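Local coordinates for protein peptidase S8 and S53, subtilisin, kexin, sedolisin (Mycobacterium smegmatis, PDB 4KG7) that is a mycosin, a subtilisin-fold serine protease of the ESX-3 type VII secretion system that probably cleaves peptide bonds through an Asp-His-Ser charge relay, at residues Met27-Cys32 with Arg139-Thr144; Ile33-Leu38 with Val293-Asp298; Tyr91-Asp96 with Ser132-Ser137. One frame throughout, in Å; residues are numbered along the deposited sequence.

Contact 1. Residues Met27-Cys32 with Arg139-Thr144; sequences MQRSEC and RFAPRT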
ATOM      1  N   MET A  27     -20.158   3.777 -13.275  1.00 19.93           N
ATOM      2  CA  MET A  27     -20.691   5.141 -13.222  1.00 21.53           C
ATOM      3  C   MET A  27     -20.270   5.765 -11.910  1.00 20.93           C
ATOM      4  O   MET A  27     -20.152   5.084 -10.905  1.00 20.06           O
ATOM      5  CB  MET A  27     -22.228   5.173 -13.401  1.00 24.46           C
ATOM      6  CG  MET A  27     -23.070   4.980 -12.145  1.00 26.36           C
ATOM      7  SD  MET A  27     -24.863   4.947 -12.460  1.00 31.71           S
ATOM      8  CE  MET A  27     -25.267   6.687 -12.260  1.00 31.29           C
ATOM      9  N   GLN A  28     -20.050   7.075 -11.928  1.00 20.78           N
ATOM     10  CA  GLN A  28     -19.667   7.782 -10.714  1.00 20.24           C
ATOM     11  C   GLN A  28     -20.923   8.003  -9.868  1.00 21.99           C
ATOM     12  O   GLN A  28     -21.898   8.542 -10.372  1.00 23.34           O
ATOM     13  CB  GLN A  28     -19.001   9.108 -11.071  1.00 20.02           C
ATOM     14  CG  GLN A  28     -18.381   9.782  -9.861  1.00 19.41           C
ATOM     15  CD  GLN A  28     -17.625  11.037 -10.202  1.00 19.56           C
ATOM     16  OE1 GLN A  28     -17.196  11.252 -11.346  1.00 19.93           O
ATOM     17  NE2 GLN A  28     -17.443  11.881  -9.196  1.00 19.83           N
ATOM     18  N   ARG A  29     -20.908   7.556  -8.614  1.00 22.84           N
ATOM     19  CA  ARG A  29     -22.100   7.643  -7.745  1.00 25.10           C
ATOM     20  C   ARG A  29     -21.984   8.726  -6.682  1.00 24.09           C
ATOM     21  O   ARG A  29     -22.992   9.121  -6.115  1.00 24.24           O
ATOM     22  CB  ARG A  29     -22.390   6.294  -7.072  1.00 27.82           C
ATOM     23  CG  ARG A  29     -21.440   5.939  -5.944  1.00 30.64           C
ATOM     24  CD  ARG A  29     -21.686   4.538  -5.386  1.00 34.50           C
ATOM     25  NE  ARG A  29     -20.477   3.985  -4.766  1.00 37.02           N
ATOM     26  CZ  ARG A  29     -20.340   2.729  -4.329  1.00 39.47           C
ATOM     27  NH1 ARG A  29     -21.344   1.853  -4.423  1.00 41.09           N
ATOM     28  NH2 ARG A  29     -19.186   2.345  -3.788  1.00 40.83           N
ATOM     29  N   SER A  30     -20.765   9.191  -6.414  1.00 22.08           N
ATOM     30  CA  SER A  30     -20.484  10.176  -5.365  1.00 22.02           C
ATOM     31  C   SER A  30     -19.582  11.232  -5.958  1.00 19.99           C
ATOM     32  O   SER A  30     -18.754  10.932  -6.833  1.00 17.42           O
ATOM     33  CB  SER A  30     -19.728   9.529  -4.198  1.00 23.08           C
ATOM     34  OG  SER A  30     -20.615   8.875  -3.326  1.00 27.51           O
ATOM     35  N   GLU A  31     -19.726  12.451  -5.456  1.00 18.81           N
ATOM     36  CA  GLU A  31     -18.880  13.566  -5.856  1.00 18.46           C
ATOM     37  C   GLU A  31     -17.420  13.273  -5.519  1.00 16.67           C
ATOM     38  O   GLU A  31     -17.128  12.718  -4.477  1.00 15.72           O
ATOM     39  CB  GLU A  31     -19.334  14.829  -5.112  1.00 19.81           C
ATOM     40  CG  GLU A  31     -18.619  16.111  -5.496  1.00 20.95           C
ATOM     41  CD  GLU A  31     -19.138  17.335  -4.743  1.00 22.34           C
ATOM     42  OE1 GLU A  31     -20.070  17.204  -3.919  1.00 22.26           O
ATOM     43  OE2 GLU A  31     -18.603  18.444  -4.978  1.00 23.97           O
ATOM     44  N   CYS A  32     -16.512  13.694  -6.386  1.00 15.65           N
ATOM     45  CA  CYS A  32     -15.092  13.594  -6.067  1.00 14.97           C
ATOM     46  C   CYS A  32     -14.720  14.408  -4.821  1.00 14.78           C
ATOM     47  O   CYS A  32     -15.352  15.403  -4.473  1.00 14.33           O
ATOM     48  CB  CYS A  32     -14.237  14.079  -7.219  1.00 15.04           C
ATOM     49  SG  CYS A  32     -14.385  13.121  -8.741  1.00 16.03           S
ATOM     50  N   ARG A 139     -15.925   5.909  -5.188  1.00 16.72           N
ATOM     51  CA  ARG A 139     -16.831   6.899  -5.766  1.00 17.72           C
ATOM     52  C   ARG A 139     -17.594   6.337  -6.975  1.00 16.21           C
ATOM     53  O   ARG A 139     -18.447   7.017  -7.530  1.00 15.73           O
ATOM     54  CB  ARG A 139     -16.071   8.150  -6.208  1.00 19.81           C
ATOM     55  CG  ARG A 139     -15.314   8.869  -5.102  1.00 23.13           C
ATOM     56  CD  ARG A 139     -16.251   9.481  -4.093  1.00 26.33           C
ATOM     57  NE  ARG A 139     -15.531  10.015  -2.950  1.00 31.06           N
ATOM     58  CZ  ARG A 139     -15.002   9.249  -1.999  1.00 33.76           C
ATOM     59  NH1 ARG A 139     -15.122   7.925  -2.041  1.00 33.37           N
ATOM     60  NH2 ARG A 139     -14.361   9.802  -0.980  1.00 36.92           N
ATOM     61  N   PHE A 140     -17.246   5.118  -7.398  1.00 15.05           N
ATOM     62  CA  PHE A 140     -17.838   4.501  -8.589  1.00 14.93           C
ATOM     63  C   PHE A 140     -18.459   3.157  -8.257  1.00 15.14           C
ATOM     64  O   PHE A 140     -18.071   2.476  -7.305  1.00 15.33           O
ATOM     65  CB  PHE A 140     -16.779   4.300  -9.676  1.00 14.30           C
ATOM     66  CG  PHE A 140     -16.306   5.573 -10.287  1.00 14.07           C
ATOM     67  CD1 PHE A 140     -15.451   6.407  -9.590  1.00 13.67           C
ATOM     68  CD2 PHE A 140     -16.718   5.947 -11.563  1.00 14.39           C
ATOM     69  CE1 PHE A 140     -15.015   7.596 -10.135  1.00 13.86           C
ATOM     70  CE2 PHE A 140     -16.256   7.136 -12.117  1.00 14.44           C
ATOM     71  CZ  PHE A 140     -15.426   7.967 -11.395  1.00 14.35           C
ATOM     72  N   ALA A 141     -19.450   2.805  -9.054  1.00 15.93           N
ATOM     73  CA  ALA A 141     -20.108   1.514  -8.969  1.00 16.34           C
ATOM     74  C   ALA A 141     -20.510   1.097 -10.375  1.00 16.52           C
ATOM     75  O   ALA A 141     -20.545   1.923 -11.278  1.00 16.46           O
ATOM     76  CB  ALA A 141     -21.334   1.621  -8.087  1.00 16.93           C
ATOM     77  N   PRO A 142     -20.838  -0.186 -10.562  1.00 16.64           N
ATOM     78  CA  PRO A 142     -21.358  -0.617 -11.853  1.00 17.14           C
ATOM     79  C   PRO A 142     -22.564   0.197 -12.311  1.00 17.92           C
ATOM     80  O   PRO A 142     -23.446   0.533 -11.508  1.00 17.89           O
ATOM     81  CB  PRO A 142     -21.760  -2.062 -11.589  1.00 17.44           C
ATOM     82  CG  PRO A 142     -20.843  -2.516 -10.526  1.00 17.08           C
ATOM     83  CD  PRO A 142     -20.672  -1.324  -9.633  1.00 16.65           C
ATOM     84  N   ARG A 143     -22.605   0.500 -13.597  1.00 18.77           N
ATOM     85  CA  ARG A 143     -23.709   1.242 -14.169  1.00 20.64           C
ATOM     86  C   ARG A 143     -25.012   0.443 -14.002  1.00 21.23           C
ATOM     87  O   ARG A 143     -26.065   1.002 -13.654  1.00 21.54           O
ATOM     88  CB  ARG A 143     -23.418   1.517 -15.644  1.00 22.09           C
ATOM     89  CG  ARG A 143     -24.262   2.603 -16.267  1.00 24.10           C
ATOM     90  CD  ARG A 143     -23.889   2.788 -17.727  1.00 25.76           C
ATOM     91  NE  ARG A 143     -24.231   1.592 -18.495  1.00 28.17           N
ATOM     92  CZ  ARG A 143     -23.642   1.205 -19.629  1.00 29.14           C
ATOM     93  NH1 ARG A 143     -22.666   1.927 -20.174  1.00 29.57           N
ATOM     94  NH2 ARG A 143     -24.039   0.086 -20.221  1.00 29.86           N
ATOM     95  N   THR A 144     -24.941  -0.864 -14.253  1.00 21.24           N
ATOM     96  CA  THR A 144     -26.098  -1.742 -14.059  1.00 22.36           C
ATOM     97  C   THR A 144     -26.228  -2.007 -12.552  1.00 22.64           C
ATOM     98  O   THR A 144     -25.277  -2.517 -11.939  1.00 21.62           O
ATOM     99  CB  THR A 144     -25.942  -3.049 -14.856  1.00 22.68           C
ATOM    100  OG1 THR A 144     -25.867  -2.733 -16.255  1.00 23.15           O
ATOM    101  CG2 THR A 144     -27.135  -3.983 -14.604  1.00 23.49           C
TER

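Contact 2. Residues Ile33-Leu38 with Val293-Asp298; sequences ITTSVL and VSNAPD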
ATOM      1  N   ILE A  33     -13.642  13.966  -4.195  1.00 14.72           N
ATOM      2  CA  ILE A  33     -13.108  14.472  -2.933  1.00 15.63           C
ATOM      3  C   ILE A  33     -11.673  14.920  -3.198  1.00 14.45           C
ATOM      4  O   ILE A  33     -10.952  14.311  -3.998  1.00 14.20           O
ATOM      5  CB  ILE A  33     -13.099  13.294  -1.900  1.00 17.21           C
ATOM      6  CG1 ILE A  33     -14.540  12.913  -1.579  1.00 18.75           C
ATOM      7  CG2 ILE A  33     -12.353  13.616  -0.618  1.00 18.02           C
ATOM      8  CD1 ILE A  33     -15.385  14.099  -1.277  1.00 19.78           C
ATOM      9  N   THR A  34     -11.257  15.975  -2.518  1.00 14.02           N
ATOM     10  CA  THR A  34      -9.872  16.343  -2.403  1.00 13.43           C
ATOM     11  C   THR A  34      -9.464  16.406  -0.940  1.00 12.55           C
ATOM     12  O   THR A  34     -10.297  16.720  -0.070  1.00 13.10           O
ATOM     13  CB  THR A  34      -9.569  17.685  -3.069  1.00 14.15           C
ATOM     14  OG1 THR A  34     -10.370  18.725  -2.483  1.00 15.51           O
ATOM     15  CG2 THR A  34      -9.863  17.607  -4.574  1.00 14.38           C
ATOM     16  N   THR A  35      -8.191  16.124  -0.679  1.00 11.21           N
ATOM     17  CA  THR A  35      -7.621  16.280   0.661  1.00 10.62           C
ATOM     18  C   THR A  35      -7.323  17.749   0.966  1.00 11.10           C
ATOM     19  O   THR A  35      -7.034  18.527   0.059  1.00 12.13           O
ATOM     20  CB  THR A  35      -6.336  15.443   0.800  1.00  9.71           C
ATOM     21  OG1 THR A  35      -5.437  15.742  -0.283  1.00  9.05           O
ATOM     22  CG2 THR A  35      -6.650  13.990   0.751  1.00  9.28           C
ATOM     23  N   SER A  36      -7.402  18.113   2.234  1.00 11.23           N
ATOM     24  CA  SER A  36      -7.391  19.503   2.667  1.00 11.73           C
ATOM     25  C   SER A  36      -6.450  19.665   3.861  1.00 11.11           C
ATOM     26  O   SER A  36      -5.947  18.697   4.411  1.00 10.55           O
ATOM     27  CB  SER A  36      -8.827  19.961   3.107  1.00 12.70           C
ATOM     28  OG  SER A  36      -9.779  19.778   2.059  1.00 14.84           O
ATOM     29  N   VAL A  37      -6.253  20.913   4.258  1.00 11.04           N
ATOM     30  CA  VAL A  37      -5.492  21.233   5.467  1.00 10.92           C
ATOM     31  C   VAL A  37      -6.411  21.260   6.690  1.00 11.05           C
ATOM     32  O   VAL A  37      -7.389  21.984   6.728  1.00 11.15           O
ATOM     33  CB  VAL A  37      -4.728  22.564   5.299  1.00 11.50           C
ATOM     34  CG1 VAL A  37      -3.975  22.956   6.551  1.00 11.79           C
ATOM     35  CG2 VAL A  37      -3.748  22.460   4.135  1.00 11.40           C
ATOM     36  N   LEU A  38      -6.028  20.515   7.727  1.00 10.71           N
ATOM     37  CA  LEU A  38      -6.765  20.489   8.971  1.00 11.15           C
ATOM     38  C   LEU A  38      -6.538  21.797   9.726  1.00 11.66           C
ATOM     39  O   LEU A  38      -5.401  22.126  10.018  1.00 11.51           O
ATOM     40  CB  LEU A  38      -6.263  19.296   9.794  1.00 11.05           C
ATOM     41  CG  LEU A  38      -7.012  18.965  11.072  1.00 11.69           C
ATOM     42  CD1 LEU A  38      -8.459  18.597  10.750  1.00 11.92           C
ATOM     43  CD2 LEU A  38      -6.275  17.822  11.765  1.00 11.65           C
ATOM     44  N   VAL A 293       0.783  15.020  -0.288  1.00  7.43           N
ATOM     45  CA  VAL A 293       0.420  15.893  -1.397  1.00  7.85           C
ATOM     46  C   VAL A 293      -1.083  15.811  -1.675  1.00  7.91           C
ATOM     47  O   VAL A 293      -1.703  14.742  -1.580  1.00  7.67           O
ATOM     48  CB  VAL A 293       1.243  15.459  -2.636  1.00  7.91           C
ATOM     49  CG1 VAL A 293       0.854  16.221  -3.874  1.00  8.38           C
ATOM     50  CG2 VAL A 293       2.755  15.544  -2.348  1.00  7.91           C
ATOM     51  N   SER A 294      -1.659  16.938  -2.068  1.00  8.59           N
ATOM     52  CA  SER A 294      -3.075  17.022  -2.354  1.00  8.96           C
ATOM     53  C   SER A 294      -3.377  16.800  -3.825  1.00  9.38           C
ATOM     54  O   SER A 294      -2.552  17.166  -4.677  1.00  9.40           O
ATOM     55  CB  SER A 294      -3.589  18.409  -1.934  1.00  9.43           C
ATOM     56  OG  SER A 294      -4.972  18.548  -2.227  1.00  9.80           O
ATOM     57  N   ASN A 295      -4.545  16.214  -4.108  1.00  9.70           N
ATOM     58  CA  ASN A 295      -5.108  16.160  -5.470  1.00 10.33           C
ATOM     59  C   ASN A 295      -5.919  17.405  -5.859  1.00 11.58           C
ATOM     60  O   ASN A 295      -6.484  17.459  -6.943  1.00 12.14           O
ATOM     61  CB  ASN A 295      -5.972  14.917  -5.665  1.00  9.99           C
ATOM     62  CG  ASN A 295      -7.160  14.862  -4.704  1.00  9.89           C
ATOM     63  OD1 ASN A 295      -7.084  15.359  -3.587  1.00  9.77           O
ATOM     64  ND2 ASN A 295      -8.240  14.191  -5.119  1.00  9.90           N
ATOM     65  N   ALA A 296      -5.992  18.399  -4.982  1.00 12.50           N
ATOM     66  CA  ALA A 296      -6.601  19.690  -5.349  1.00 13.84           C
ATOM     67  C   ALA A 296      -5.761  20.348  -6.440  1.00 14.88           C
ATOM     68  O   ALA A 296      -4.585  20.060  -6.583  1.00 14.38           O
ATOM     69  CB  ALA A 296      -6.676  20.601  -4.135  1.00 14.17           C
ATOM     70  N   PRO A 297      -6.355  21.269  -7.209  1.00 16.67           N
ATOM     71  CA  PRO A 297      -5.639  21.852  -8.343  1.00 17.90           C
ATOM     72  C   PRO A 297      -4.263  22.453  -8.038  1.00 18.73           C
ATOM     73  O   PRO A 297      -3.359  22.335  -8.854  1.00 19.32           O
ATOM     74  CB  PRO A 297      -6.602  22.938  -8.835  1.00 18.64           C
ATOM     75  CG  PRO A 297      -7.949  22.423  -8.446  1.00 18.41           C
ATOM     76  CD  PRO A 297      -7.766  21.674  -7.162  1.00 17.42           C
ATOM     77  N   ASP A 298      -4.087  23.075  -6.879  1.00 19.55           N
ATOM     78  CA  ASP A 298      -2.775  23.656  -6.545  1.00 21.04           C
ATOM     79  C   ASP A 298      -1.702  22.604  -6.253  1.00 18.91           C
ATOM     80  O   ASP A 298      -0.494  22.883  -6.343  1.00 19.17           O
ATOM     81  CB  ASP A 298      -2.905  24.628  -5.374  1.00 23.38           C
ATOM     82  CG  ASP A 298      -3.680  25.905  -5.745  1.00 26.63           C
ATOM     83  OD1 ASP A 298      -3.821  26.236  -6.962  1.00 29.27           O
ATOM     84  OD2 ASP A 298      -4.150  26.591  -4.807  1.00 29.78           O
TER
HETATM   85  O   HOH W   1      -4.457  13.918  -1.849  1.00  6.06           O

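Contact 3. Residues Tyr91-Asp96 with Ser132-Ser137; sequences YIESTD and SIRQNS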
ATOM      1  N   TYR A  91      -8.880   0.963 -14.259  1.00  8.46           N
ATOM      2  CA  TYR A  91      -9.766  -0.205 -14.145  1.00  8.65           C
ATOM      3  C   TYR A  91     -11.177   0.239 -13.735  1.00  9.34           C
ATOM      4  O   TYR A  91     -12.022  -0.613 -13.499  1.00  9.69           O
ATOM      5  CB  TYR A  91      -9.213  -1.216 -13.118  1.00  8.06           C
ATOM      6  CG  TYR A  91      -8.015  -1.918 -13.691  1.00  7.66           C
ATOM      7  CD1 TYR A  91      -6.752  -1.312 -13.668  1.00  7.29           C
ATOM      8  CD2 TYR A  91      -8.144  -3.128 -14.327  1.00  7.77           C
ATOM      9  CE1 TYR A  91      -5.644  -1.941 -14.235  1.00  7.12           C
ATOM     10  CE2 TYR A  91      -7.050  -3.758 -14.894  1.00  7.58           C
ATOM     11  CZ  TYR A  91      -5.804  -3.159 -14.843  1.00  7.30           C
ATOM     12  OH  TYR A  91      -4.708  -3.762 -15.431  1.00  7.07           O
ATOM     13  N   ILE A  92     -11.426   1.552 -13.718  1.00  9.99           N
ATOM     14  CA  ILE A  92     -12.729   2.128 -13.303  1.00 10.86           C
ATOM     15  C   ILE A  92     -13.383   2.821 -14.498  1.00 11.61           C
ATOM     16  O   ILE A  92     -14.435   2.390 -14.967  1.00 12.13           O
ATOM     17  CB  ILE A  92     -12.577   3.081 -12.107  1.00 10.88           C
ATOM     18  CG1 ILE A  92     -12.066   2.325 -10.863  1.00 10.64           C
ATOM     19  CG2 ILE A  92     -13.906   3.727 -11.792  1.00 11.41           C
ATOM     20  CD1 ILE A  92     -13.029   1.335 -10.244  1.00 11.25           C
ATOM     21  N   GLU A  93     -12.728   3.861 -15.005  1.00 11.95           N
ATOM     22  CA  GLU A  93     -13.103   4.491 -16.261  1.00 13.07           C
ATOM     23  C   GLU A  93     -12.034   4.153 -17.303  1.00 13.21           C
ATOM     24  O   GLU A  93     -11.373   3.116 -17.194  1.00 13.15           O
ATOM     25  CB  GLU A  93     -13.274   6.004 -16.082  1.00 13.70           C
ATOM     26  CG  GLU A  93     -14.285   6.418 -15.015  1.00 14.37           C
ATOM     27  CD  GLU A  93     -14.421   7.916 -14.901  1.00 15.25           C
ATOM     28  OE1 GLU A  93     -13.438   8.582 -14.517  1.00 15.63           O
ATOM     29  OE2 GLU A  93     -15.528   8.446 -15.189  1.00 16.61           O
ATOM     30  N   SER A  94     -11.834   5.043 -18.278  1.00 13.84           N
ATOM     31  CA  SER A  94     -10.863   4.816 -19.354  0.50 13.94           C
ATOM     32  C   SER A  94      -9.796   5.900 -19.367  1.00 13.72           C
ATOM     33  O   SER A  94      -9.224   6.231 -20.430  1.00 14.50           O
ATOM     34  CB  SER A  94     -11.578   4.743 -20.712  0.50 14.88           C
ATOM     35  OG  SER A  94     -12.338   5.911 -20.966  0.50 15.54           O
ATOM     36  N   THR A  95      -9.517   6.452 -18.195  1.00 12.63           N
ATOM     37  CA  THR A  95      -8.476   7.465 -18.045  1.00 12.04           C
ATOM     38  C   THR A  95      -7.099   6.809 -18.098  1.00 11.58           C
ATOM     39  O   THR A  95      -6.966   5.594 -18.175  1.00 11.37           O
ATOM     40  CB  THR A  95      -8.613   8.293 -16.724  1.00 11.83           C
ATOM     41  OG1 THR A  95      -8.230   7.493 -15.593  1.00 10.86           O
ATOM     42  CG2 THR A  95     -10.025   8.822 -16.535  1.00 12.05           C
ATOM     43  N   ASP A  96      -6.073   7.641 -17.969  1.00 11.16           N
ATOM     44  CA  ASP A  96      -4.678   7.219 -17.996  1.00 10.87           C
ATOM     45  C   ASP A  96      -4.133   6.874 -16.621  1.00  9.93           C
ATOM     46  O   ASP A  96      -2.974   6.517 -16.480  1.00  9.41           O
ATOM     47  CB  ASP A  96      -3.822   8.316 -18.655  1.00 11.44           C
ATOM     48  CG  ASP A  96      -3.911   9.673 -17.953  1.00 11.54           C
ATOM     49  OD1 ASP A  96      -4.605   9.802 -16.915  1.00 11.31           O
ATOM     50  OD2 ASP A  96      -3.303  10.626 -18.510  1.00 12.61           O
ATOM     51  N   SER A 132       1.198   5.358 -12.045  1.00  7.41           N
ATOM     52  CA  SER A 132      -0.126   5.316 -11.417  1.00  6.87           C
ATOM     53  C   SER A 132      -1.108   4.455 -12.204  1.00  6.90           C
ATOM     54  O   SER A 132      -1.391   4.737 -13.357  1.00  7.03           O
ATOM     55  CB  SER A 132      -0.728   6.701 -11.346  1.00  6.99           C
ATOM     56  OG  SER A 132      -2.007   6.607 -10.781  1.00  6.84           O
ATOM     57  N   ILE A 133      -1.634   3.428 -11.544  1.00  6.59           N
ATOM     58  CA  ILE A 133      -2.674   2.555 -12.108  1.00  6.66           C
ATOM     59  C   ILE A 133      -3.896   2.731 -11.217  1.00  6.73           C
ATOM     60  O   ILE A 133      -3.860   2.400 -10.018  1.00  6.48           O
ATOM     61  CB  ILE A 133      -2.244   1.072 -12.094  1.00  6.65           C
ATOM     62  CG1 ILE A 133      -1.002   0.876 -12.966  1.00  6.85           C
ATOM     63  CG2 ILE A 133      -3.366   0.174 -12.592  1.00  6.85           C
ATOM     64  CD1 ILE A 133      -0.377  -0.499 -12.799  1.00  6.90           C
ATOM     65  N   ARG A 134      -4.970   3.281 -11.755  1.00  7.12           N
ATOM     66  CA  ARG A 134      -6.171   3.412 -10.953  1.00  7.25           C
ATOM     67  C   ARG A 134      -6.912   2.080 -10.980  1.00  7.47           C
ATOM     68  O   ARG A 134      -7.520   1.702 -11.962  1.00  7.71           O
ATOM     69  CB  ARG A 134      -7.126   4.548 -11.391  1.00  7.57           C
ATOM     70  CG  ARG A 134      -8.367   4.579 -10.489  1.00  7.70           C
ATOM     71  CD  ARG A 134      -9.182   5.846 -10.566  1.00  8.08           C
ATOM     72  NE  ARG A 134      -9.877   5.996 -11.834  1.00  8.57           N
ATOM     73  CZ  ARG A 134     -10.735   6.970 -12.090  1.00  8.97           C
ATOM     74  NH1 ARG A 134     -11.060   7.840 -11.144  1.00  9.16           N
ATOM     75  NH2 ARG A 134     -11.303   7.048 -13.291  1.00  9.38           N
ATOM     76  N   GLN A 135      -6.848   1.371  -9.867  1.00  7.71           N
ATOM     77  CA  GLN A 135      -7.448   0.048  -9.741  1.00  8.04           C
ATOM     78  C   GLN A 135      -8.786   0.060  -9.049  1.00  8.79           C
ATOM     79  O   GLN A 135      -9.584  -0.874  -9.230  1.00  8.67           O
ATOM     80  CB  GLN A 135      -6.446  -0.902  -9.043  1.00  7.89           C
ATOM     81  CG  GLN A 135      -6.922  -2.329  -8.825  1.00  8.15           C
ATOM     82  CD  GLN A 135      -7.642  -2.531  -7.498  1.00  8.36           C
ATOM     83  OE1 GLN A 135      -7.455  -1.762  -6.536  1.00  8.70           O
ATOM     84  NE2 GLN A 135      -8.504  -3.542  -7.434  1.00  8.58           N
ATOM     85  N   ASN A 136      -9.052   1.093  -8.260  1.00  9.45           N
ATOM     86  CA  ASN A 136     -10.350   1.181  -7.596  1.00 10.99           C
ATOM     87  C   ASN A 136     -10.711   2.560  -7.172  1.00 11.07           C
ATOM     88  O   ASN A 136      -9.865   3.450  -7.112  1.00 10.19           O
ATOM     89  CB  ASN A 136     -10.443   0.226  -6.408  1.00 12.55           C
ATOM     90  CG  ASN A 136     -11.872  -0.354  -6.221  1.00 14.70           C
ATOM     91  OD1 ASN A 136     -12.928   0.113  -6.784  1.00 16.62           O
ATOM     92  ND2 ASN A 136     -11.916  -1.421  -5.414  1.00 16.58           N
ATOM     93  N   SER A 137     -11.993   2.762  -6.926  1.00 11.58           N
ATOM     94  CA  SER A 137     -12.494   4.011  -6.341  1.00 11.83           C
ATOM     95  C   SER A 137     -13.849   3.722  -5.753  1.00 13.04           C
ATOM     96  O   SER A 137     -14.714   3.228  -6.466  1.00 13.65           O
ATOM     97  CB  SER A 137     -12.643   5.109  -7.379  1.00 11.95           C
ATOM     98  OG  SER A 137     -13.410   6.194  -6.794  1.00 11.73           O
TER
HETATM   99  O   HOH W   2     -12.793   9.906 -12.070  1.00 20.25           O

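Contact 1. Residues Met27-Cys32 with Arg139-Thr144
Met27 and Ala141 face each other as the hydrogen-bonded pair of a two-stranded antiparallel ribbon, 26-28 against 140-142, on the surface of the subtilisin fold. Both backbone groups of Met27 are used: its N donates to Ala141 O over 2.8 Å, and its O receives Ala141 N at 3.0 Å. The next pair, Gln28 with Phe140, is non-hydrogen-bonded, and its side chains meet instead. Gln28 CB sits over one face of the Phe140 ring, displaced toward the rim and 3.9 Å from the ring centroid, a CH-pi contact. Its extended chain carries the amide on past the ring, where NE2 closes back on its own segment and donates to Ser30 O (2.9 Å), which lies in the amide plane.

Beyond the strand, Arg139 O collects two donors: Arg29 N at 2.7 Å, and Ser30 N in a weak bond of 3.4 Å. The Arg29 guanidinium lays one face over Phe140 O and Ala141 CB, while its NH2 donates to Pro138 O. The Arg139 side chain has its NH1 in a salt bridge with Asp102 and its CD packed on Ser30 CB. Cys32, disulfide-bonded to Cys101, ties down the end of the N-terminal segment. The Arg139 chain bends at chi2 (-67°), which brings CD to 3.4 Å from Glu31 O.

Contact 2. Residues Ile33-Leu38 with Val293-Asp298
The carboxamide of Asn295 is the flat group that joins Val293-Asp298 to Ile33-Thr35, and both its polar atoms bond close to its plane. ND2 donates to Ile33 O over 2.9 Å; the acceptor lies close to the amide plane, and the N-H arrives in the carbonyl plane of Ile33 on a lone pair. OD1 takes Thr35 N at 3.2 Å, again with the donor in the plane of the acceptor's C=O group. One side-chain amide thus pairs with a C=O and an N-H that flank Thr34, much as a neighbouring strand would, although Ile33-Thr35 and Asn295 are in loops. Thr34 crosses the amide, its CA 3.2 Å from OD1 and its CG2 3.8 Å from ND2; the same methyl also touches Ala296 CA. Asn295 CG stands between its own N and carbonyl carbon (chi1 60°), which puts CG 3.9 Å from Thr34 CG2.

Ser294 OG makes a second link, donating to Thr35 O at 3.1 Å from a position tilted 34° out of the carbonyl plane. The same oxygen accepts Ala296 N, forming an ST turn at Ser294-Ala296. A water completes the joint: it bonds Thr35 OG1 at 2.6 Å, donates to Val293 O and accepts a weak bond from Asn295 N.

Thr35 OG1 also bonds Ser302 OG, and Asn295 ND2 has a second acceptor in Asp100 O. Strand 301-306 packs on Ile33, Thr35 and Ser294 through Leu305 and Ser302, whereas helix 104-113, which begins at the predicted catalytic His104, meets Thr35 through Ser107 and Asn295 through Thr106.

Contact 3. Residues Tyr91-Asp96 with Ser132-Ser137
Arg134 and Glu93 meet in a salt bridge, reached by an arginine side chain that starts at the end of a core strand and reaches out to the loop 91-96. From CB, CG goes anti to the backbone N (chi1 179°) and CD continues the extended chain; a bend at chi3 (70°) then places NE 4.0 Å from Ile92 CB, which lies over one face of the guanidinium. At the tip both terminal nitrogens are linked to Glu93 OE1. NH2 donates to it directly over 2.9 Å, at the guanidinium edge and on the anti lone pair of the carboxylate oxygen; NH1 reaches it through a water that accepts from NH1 and donates to OE1. The two flat groups are inclined by 55°. NH2 also pairs with Asp90, whose OD2 accepts Thr95 OG1 as well, so this cation probably has two carboxylates to balance it.

Strand 129-134 lies beside 85-90 in the parallel seven-stranded sheet of the subtilisin fold, and the loop 91-96 leaves the end of the latter, an outermost strand. Just past that end the pairing is continued by one bond, Tyr91 N to Arg134 O at 2.8 Å, nearly straight on the carbonyl. The same oxygen lies in plane at the edge of the Tyr91 ring, where CE1 comes within 3.5 Å of Ile133 CG2; the two side chains run side by side. Tyr91 OH goes on to bond Thr19 O, and its ring packs on helix 150-170. Further along, the Ile92 side chain crosses that of Asn136, with CD1 3.7 Å from Asn136 OD1, which accepts Ser137 N, while Ser137 OG bonds Asp102.

How the contacts relate
Along the chain, the segments of contacts 1 and 2 alternate, and contact 3 is nested inside the loops closed by both. Contacts 1 and 3, with centres 13 Å apart, touch: Phe140, on the small ribbon, packs on Ile92, Glu93 and Arg134, joining the surface strands 26-28 and 140-142 to the loop after edge strand 85-90 and the end of strand 129-134. Contacts 1 and 2 are 21 Å apart between centres and meet where Arg139 touches Ile33; contacts 2 and 3, with centres 19 Å apart, stay about 8 Å apart at their nearest atoms. Contacts 1 and 2 hold consecutive pieces of the N-terminal segment across the protease domain, near the predicted catalytic His104, whereas contact 3 lies where two parallel-sheet strands end.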